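Local coordinates for protein LS-24 (Lathyrus sativus, PDB 3LP9) that may act in the response to oxidative stress and in polyamine biosynthesis, probably binding hemin as a monomer and spermine as a dimer, at residues N7-S12 against A18-N23; T45-G50 against Y62-S67. All blocks are in the same frame, centred on the assembly; numbering follows the deposited sequence.

Contact 1 (N7-S12 against A18-N23); sequences NAAFRS and AYFFIN. With CA (calcium ion), chain E.
A8 and F21 form a hydrogen-bonded antiparallel pair between strands 7-11 and 18-22, whose axes lie 4.5 Å apart at 171°. F21 N gives A8 O an almost straight bond of 2.8 Å, and F10 and Y19 exchange two more. Where the pairing ends, N7 N (2.7 Å) and A8 N (3.2 Å) both donate to F21 O: a classic beta bulge. N7 chelates the calcium ion through N7 O at 2.5 Å and N7 OD1 at 2.6 Å; with CG anti to the backbone N (chi1 -163°), the amide lies beside its own carbonyl. OD1 also shares a hydrogen bond with T1 OG1. This is the innermost hairpin of a hemopexin propeller blade, and carbonyls of D65, D121 and D175 and a water complete the axial site. F10, Y19 and F21 cluster on one side of the sheet. Set at chi1 75° between backbone N and carbonyl carbon, the F10 ring packs obliquely against both neighbours: Y19 CB lies over one face, toward the rim, in a CH-pi contact 4.3 Å from the centroid, F10 CE2 meets Y19 CD2 at 3.4 Å, and F10 CD1 meets the edge of the F21 ring. With an alanine here, a gap would probably open beside Y19 and the F21 edge would lose its neighbour. The small A8 suits its place because its CB lies close to F21 CD2 and CB; on the reverse side A9 CB touches F20. A water joins S12 OG, also bonded to K14 N, to Y19 OH.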
loop_
_atom_site.group_PDB
_atom_site.type_symbol
_atom_site.label_atom_id
_atom_site.label_comp_id
_atom_site.label_asym_id
_atom_site.label_seq_id
_atom_site.Cartn_x
_atom_site.Cartn_y
_atom_site.Cartn_z
ATOM N N ASN A 7 6.183 17.954 -0.101
ATOM C CA ASN A 7 6.678 16.629 -0.408
ATOM C C ASN A 7 6.312 16.166 -1.789
ATOM O O ASN A 7 6.922 15.226 -2.277
ATOM C CB ASN A 7 6.148 15.659 0.668
ATOM C CG ASN A 7 6.886 14.346 0.719
ATOM O OD1 ASN A 7 8.048 14.217 0.306
ATOM N ND2 ASN A 7 6.219 13.362 1.274
ATOM N N ALA A 8 5.356 16.820 -2.455
ATOM C CA ALA A 8 4.957 16.484 -3.803
ATOM C C ALA A 8 4.267 17.692 -4.447
ATOM O O ALA A 8 3.782 18.532 -3.740
ATOM C CB ALA A 8 4.041 15.270 -3.828
ATOM N N ALA A 9 4.231 17.779 -5.786
ATOM C CA ALA A 9 3.535 18.833 -6.457
ATOM C C ALA A 9 3.235 18.417 -7.875
ATOM O O ALA A 9 3.995 17.689 -8.480
ATOM C CB ALA A 9 4.398 20.117 -6.485
ATOM N N PHE A 10 2.141 18.927 -8.430
ATOM C CA PHE A 10 1.894 18.784 -9.857
ATOM C C PHE A 10 1.079 19.950 -10.418
ATOM O O PHE A 10 0.377 20.642 -9.712
ATOM C CB PHE A 10 1.294 17.391 -10.167
ATOM C CG PHE A 10 -0.148 17.220 -9.801
ATOM C CD1 PHE A 10 -0.509 16.389 -8.741
ATOM C CD2 PHE A 10 -1.180 17.775 -10.632
ATOM C CE1 PHE A 10 -1.892 16.160 -8.455
ATOM C CE2 PHE A 10 -2.540 17.563 -10.358
ATOM C CZ PHE A 10 -2.893 16.768 -9.284
ATOM N N ARG A 11 1.264 20.207 -11.699
ATOM C CA ARG A 11 0.545 21.246 -12.387
ATOM C C ARG A 11 -0.923 20.873 -12.738
ATOM O O ARG A 11 -1.217 19.783 -13.300
ATOM C CB ARG A 11 1.316 21.640 -13.672
ATOM C CG ARG A 11 0.783 22.959 -14.265
ATOM C CD ARG A 11 1.270 23.279 -15.603
ATOM N NE ARG A 11 1.407 22.073 -16.350
ATOM C CZ ARG A 11 2.372 21.860 -17.218
ATOM N NH1 ARG A 11 3.281 22.798 -17.445
ATOM N NH2 ARG A 11 2.456 20.693 -17.822
ATOM N N SER A 12 -1.835 21.805 -12.457
ATOM C CA SER A 12 -3.244 21.606 -12.814
ATOM C C SER A 12 -3.479 21.903 -14.284
ATOM O O SER A 12 -2.751 22.682 -14.879
ATOM C CB SER A 12 -4.141 22.473 -11.960
ATOM O OG SER A 12 -5.502 22.196 -12.264
ATOM N N ALA A 18 -1.670 24.789 -9.170
ATOM C CA ALA A 18 -0.843 23.651 -8.869
ATOM C C ALA A 18 -1.248 23.081 -7.490
ATOM O O ALA A 18 -1.667 23.815 -6.623
ATOM C CB ALA A 18 0.586 24.042 -8.899
ATOM N N TYR A 19 -1.167 21.750 -7.331
ATOM C CA TYR A 19 -1.435 21.055 -6.061
ATOM C C TYR A 19 -0.084 20.741 -5.355
ATOM O O TYR A 19 0.869 20.232 -5.973
ATOM C CB TYR A 19 -2.221 19.751 -6.344
ATOM C CG TYR A 19 -3.571 19.934 -6.978
ATOM C CD1 TYR A 19 -4.731 19.968 -6.182
ATOM C CD2 TYR A 19 -3.717 20.075 -8.361
ATOM C CE1 TYR A 19 -6.031 20.119 -6.754
ATOM C CE2 TYR A 19 -4.995 20.230 -8.944
ATOM C CZ TYR A 19 -6.148 20.256 -8.120
ATOM O OH TYR A 19 -7.415 20.484 -8.618
ATOM N N PHE A 20 -0.000 21.089 -4.069
ATOM C CA PHE A 20 1.229 20.886 -3.294
ATOM C C PHE A 20 0.825 19.897 -2.247
ATOM O O PHE A 20 -0.228 20.074 -1.610
ATOM C CB PHE A 20 1.720 22.182 -2.609
ATOM C CG PHE A 20 2.251 23.252 -3.544
ATOM C CD1 PHE A 20 2.454 23.022 -4.886
ATOM C CD2 PHE A 20 2.604 24.496 -3.035
ATOM C CE1 PHE A 20 2.948 23.971 -5.693
ATOM C CE2 PHE A 20 3.113 25.443 -3.831
ATOM C CZ PHE A 20 3.259 25.173 -5.199
ATOM N N PHE A 21 1.612 18.852 -2.072
ATOM C CA PHE A 21 1.315 17.870 -1.061
ATOM C C PHE A 21 2.284 17.961 0.109
ATOM O O PHE A 21 3.502 17.910 -0.065
ATOM C CB PHE A 21 1.243 16.455 -1.675
ATOM C CG PHE A 21 0.227 16.338 -2.775
ATOM C CD1 PHE A 21 -1.119 16.205 -2.471
ATOM C CD2 PHE A 21 0.610 16.456 -4.090
ATOM C CE1 PHE A 21 -2.078 16.179 -3.483
ATOM C CE2 PHE A 21 -0.331 16.432 -5.118
ATOM C CZ PHE A 21 -1.698 16.290 -4.810
ATOM N N ILE A 22 1.713 18.105 1.288
ATOM C CA ILE A 22 2.482 18.331 2.520
ATOM C C ILE A 22 1.944 17.387 3.557
ATOM O O ILE A 22 0.733 17.357 3.766
ATOM C CB ILE A 22 2.311 19.773 3.076
ATOM C CG1 ILE A 22 2.323 20.804 1.953
ATOM C CG2 ILE A 22 3.364 20.102 4.187
ATOM C CD1 ILE A 22 2.018 22.156 2.391
ATOM N N ASN A 23 2.828 16.619 4.216
ATOM C CA ASN A 23 2.397 15.615 5.185
ATOM C C ASN A 23 1.320 14.720 4.551
ATOM O O ASN A 23 1.530 14.157 3.513
ATOM C CB ASN A 23 1.958 16.268 6.522
ATOM C CG ASN A 23 3.073 17.104 7.143
ATOM O OD1 ASN A 23 4.266 16.829 6.929
ATOM N ND2 ASN A 23 2.702 18.136 7.900
HETATM CA CA CA E . 9.000 13.860 -2.087
HETATM O O HOH W 1 3.456 13.708 1.541
HETATM O O HOH W 2 -7.078 22.873 -10.365
HETATM O O HOH W 3 9.332 11.065 -1.420
#

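Contact 2 (T45-G50 against Y62-S67); sequences TPVRDG and YGIDCS. With CA (calcium ion), chain E.
A single side chain, V47, carries the whole of the contact from its side, and one of the two residues it meets, G63, has no side chain at all. V47 CG2 rests on the backbone at G63 CA, 4.2 Å away. Its other methyl, V47 CG1, reaches I64 CD1, again at 4.2 Å. With CG1 anti to the backbone N (chi1 -175°), the branched valine spreads one methyl to each partner. V47 is the first residue of the short helix 47-50, which P46 precedes at the N-cap position; P46 O accepts from G50 N at 2.8 Å and from D49 N at 3.1 Å, closing the turn that presents V47. G63 follows helix 58-62 and leaves helical geometry with a positive phi of 87°, at which a beta carbon would collide with the carbonyl oxygen of Y62, so glycine suits the place on backbone grounds alone. I64, chi2 extended at 172°, is long enough to meet V47 and also touches A8, F21 and I77. The contact thus joins the helix after the outer strand of one propeller blade to the chain entering the innermost strand of the next. Just beyond I64, D65 O binds the calcium ion at 2.5 Å. On the helix, R48 NE hydrogen-bonds to G60 O and NH2 forms a salt bridge with D24; Y62 makes a cation-pi contact with K103 of the second subunit, and its OH a hydrogen bond with that residue's N. With no polar pair between them and just 116 Å² buried, the two segments are likely to gain mainly from covering apolar surface.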
loop_
_atom_site.group_PDB
_atom_site.type_symbol
_atom_site.label_atom_id
_atom_site.label_comp_id
_atom_site.label_asym_id
_atom_site.label_seq_id
_atom_site.Cartn_x
_atom_site.Cartn_y
_atom_site.Cartn_z
ATOM N N THR A 45 -5.700 20.856 3.671
ATOM C CA THR A 45 -6.726 19.919 4.079
ATOM C C THR A 45 -6.285 18.516 3.693
ATOM O O THR A 45 -5.598 18.328 2.675
ATOM C CB THR A 45 -8.115 20.373 3.530
ATOM O OG1 THR A 45 -9.010 19.268 3.407
ATOM C CG2 THR A 45 -7.954 20.955 2.193
ATOM N N PRO A 46 -6.673 17.514 4.512
ATOM C CA PRO A 46 -6.365 16.085 4.222
ATOM C C PRO A 46 -6.708 15.614 2.831
ATOM O O PRO A 46 -7.747 15.931 2.261
ATOM C CB PRO A 46 -7.160 15.325 5.263
ATOM C CG PRO A 46 -7.259 16.313 6.408
ATOM C CD PRO A 46 -7.449 17.661 5.762
ATOM N N VAL A 47 -5.777 14.854 2.283
ATOM C CA VAL A 47 -5.975 14.180 1.017
ATOM C C VAL A 47 -7.225 13.297 1.071
ATOM O O VAL A 47 -7.901 13.115 0.028
ATOM C CB VAL A 47 -4.731 13.307 0.706
ATOM C CG1 VAL A 47 -4.840 12.681 -0.663
ATOM C CG2 VAL A 47 -3.450 14.215 0.854
ATOM N N ARG A 48 -7.535 12.779 2.272
ATOM C CA ARG A 48 -8.582 11.753 2.379
ATOM C C ARG A 48 -9.929 12.459 2.257
ATOM O O ARG A 48 -10.908 11.846 1.847
ATOM C CB ARG A 48 -8.505 10.997 3.711
ATOM C CG ARG A 48 -8.842 11.887 4.904
ATOM C CD ARG A 48 -8.551 11.248 6.196
ATOM N NE ARG A 48 -7.150 10.885 6.239
ATOM C CZ ARG A 48 -6.237 11.457 7.020
ATOM N NH1 ARG A 48 -6.597 12.432 7.865
ATOM N NH2 ARG A 48 -4.967 11.050 6.944
ATOM N N ASP A 49 -9.932 13.762 2.602
ATOM C CA ASP A 49 -11.151 14.630 2.640
ATOM C C ASP A 49 -11.283 15.345 1.301
ATOM O O ASP A 49 -12.395 15.435 0.745
ATOM C CB ASP A 49 -11.109 15.671 3.766
ATOM C CG ASP A 49 -11.125 15.054 5.134
ATOM O OD1 ASP A 49 -11.701 13.972 5.318
ATOM O OD2 ASP A 49 -10.570 15.655 6.052
ATOM N N GLY A 50 -10.152 15.808 0.771
ATOM C CA GLY A 50 -10.143 16.510 -0.492
ATOM C C GLY A 50 -10.421 15.695 -1.724
ATOM O O GLY A 50 -11.110 16.150 -2.628
ATOM N N TYR A 62 -1.704 8.142 4.452
ATOM C CA TYR A 62 -0.355 8.665 4.675
ATOM C C TYR A 62 0.018 9.891 3.832
ATOM O O TYR A 62 1.090 10.483 4.028
ATOM C CB TYR A 62 0.610 7.493 4.456
ATOM C CG TYR A 62 0.474 6.452 5.543
ATOM C CD1 TYR A 62 0.750 6.777 6.884
ATOM C CD2 TYR A 62 0.024 5.168 5.262
ATOM C CE1 TYR A 62 0.612 5.858 7.878
ATOM C CE2 TYR A 62 -0.092 4.219 6.261
ATOM C CZ TYR A 62 0.203 4.568 7.569
ATOM O OH TYR A 62 0.064 3.643 8.595
ATOM N N GLY A 63 -0.873 10.284 2.904
ATOM C CA GLY A 63 -0.618 11.393 2.007
ATOM C C GLY A 63 0.124 10.892 0.772
ATOM O O GLY A 63 0.167 9.688 0.531
ATOM N N ILE A 64 0.710 11.827 0.010
ATOM C CA ILE A 64 1.341 11.559 -1.291
ATOM C C ILE A 64 2.739 12.142 -1.271
ATOM O O ILE A 64 2.901 13.323 -0.938
ATOM C CB ILE A 64 0.521 12.249 -2.457
ATOM C CG1 ILE A 64 -0.871 11.590 -2.600
ATOM C CG2 ILE A 64 1.323 12.311 -3.819
ATOM C CD1 ILE A 64 -1.799 12.266 -3.535
ATOM N N ASP A 65 3.755 11.355 -1.651
ATOM C CA ASP A 65 5.143 11.878 -1.556
ATOM C C ASP A 65 5.866 12.196 -2.846
ATOM O O ASP A 65 6.906 12.769 -2.811
ATOM C CB ASP A 65 5.976 10.967 -0.692
ATOM C CG ASP A 65 6.132 9.589 -1.288
ATOM O OD1 ASP A 65 6.147 9.461 -2.577
ATOM O OD2 ASP A 65 6.349 8.661 -0.471
ATOM N N CYS A 66 5.294 11.868 -3.992
ATOM C CA CYS A 66 5.820 12.265 -5.274
ATOM C C CYS A 66 4.609 12.224 -6.237
ATOM O O CYS A 66 3.590 11.559 -5.945
ATOM C CB CYS A 66 6.944 11.337 -5.736
ATOM S SG CYS A 66 7.721 11.812 -7.353
ATOM N N SER A 67 4.719 12.976 -7.341
ATOM C CA SER A 67 3.654 13.085 -8.346
ATOM C C SER A 67 4.087 13.779 -9.598
ATOM O O SER A 67 5.154 14.328 -9.659
ATOM C CB SER A 67 2.432 13.835 -7.799
ATOM O OG SER A 67 2.717 15.173 -7.491
HETATM CA CA CA E . 9.000 13.860 -2.087
HETATM O O HOH W 3 9.332 11.065 -1.420
#

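In the fold
Both contacts are buried, but contact 1 lies about 6 Å from the centre of the chain and contact 2 about 13 Å, measured from their centres. Contact 1 is an antiparallel hairpin, interrupted by a bulge at its calcium end, held by backbone bonds and packed aromatic rings; contact 2 is a small aliphatic touch between a helix and a loop. They meet where 62-67 passes along 7-12 and 18-23: A8 CB lies beside C66 N, F21 CB beside I64 O, and S67 OG makes a weak hydrogen bond to A9 O. Segments 7-12 and 62-67 both reach the one calcium ion, so neighbouring blades converge on the propeller axis.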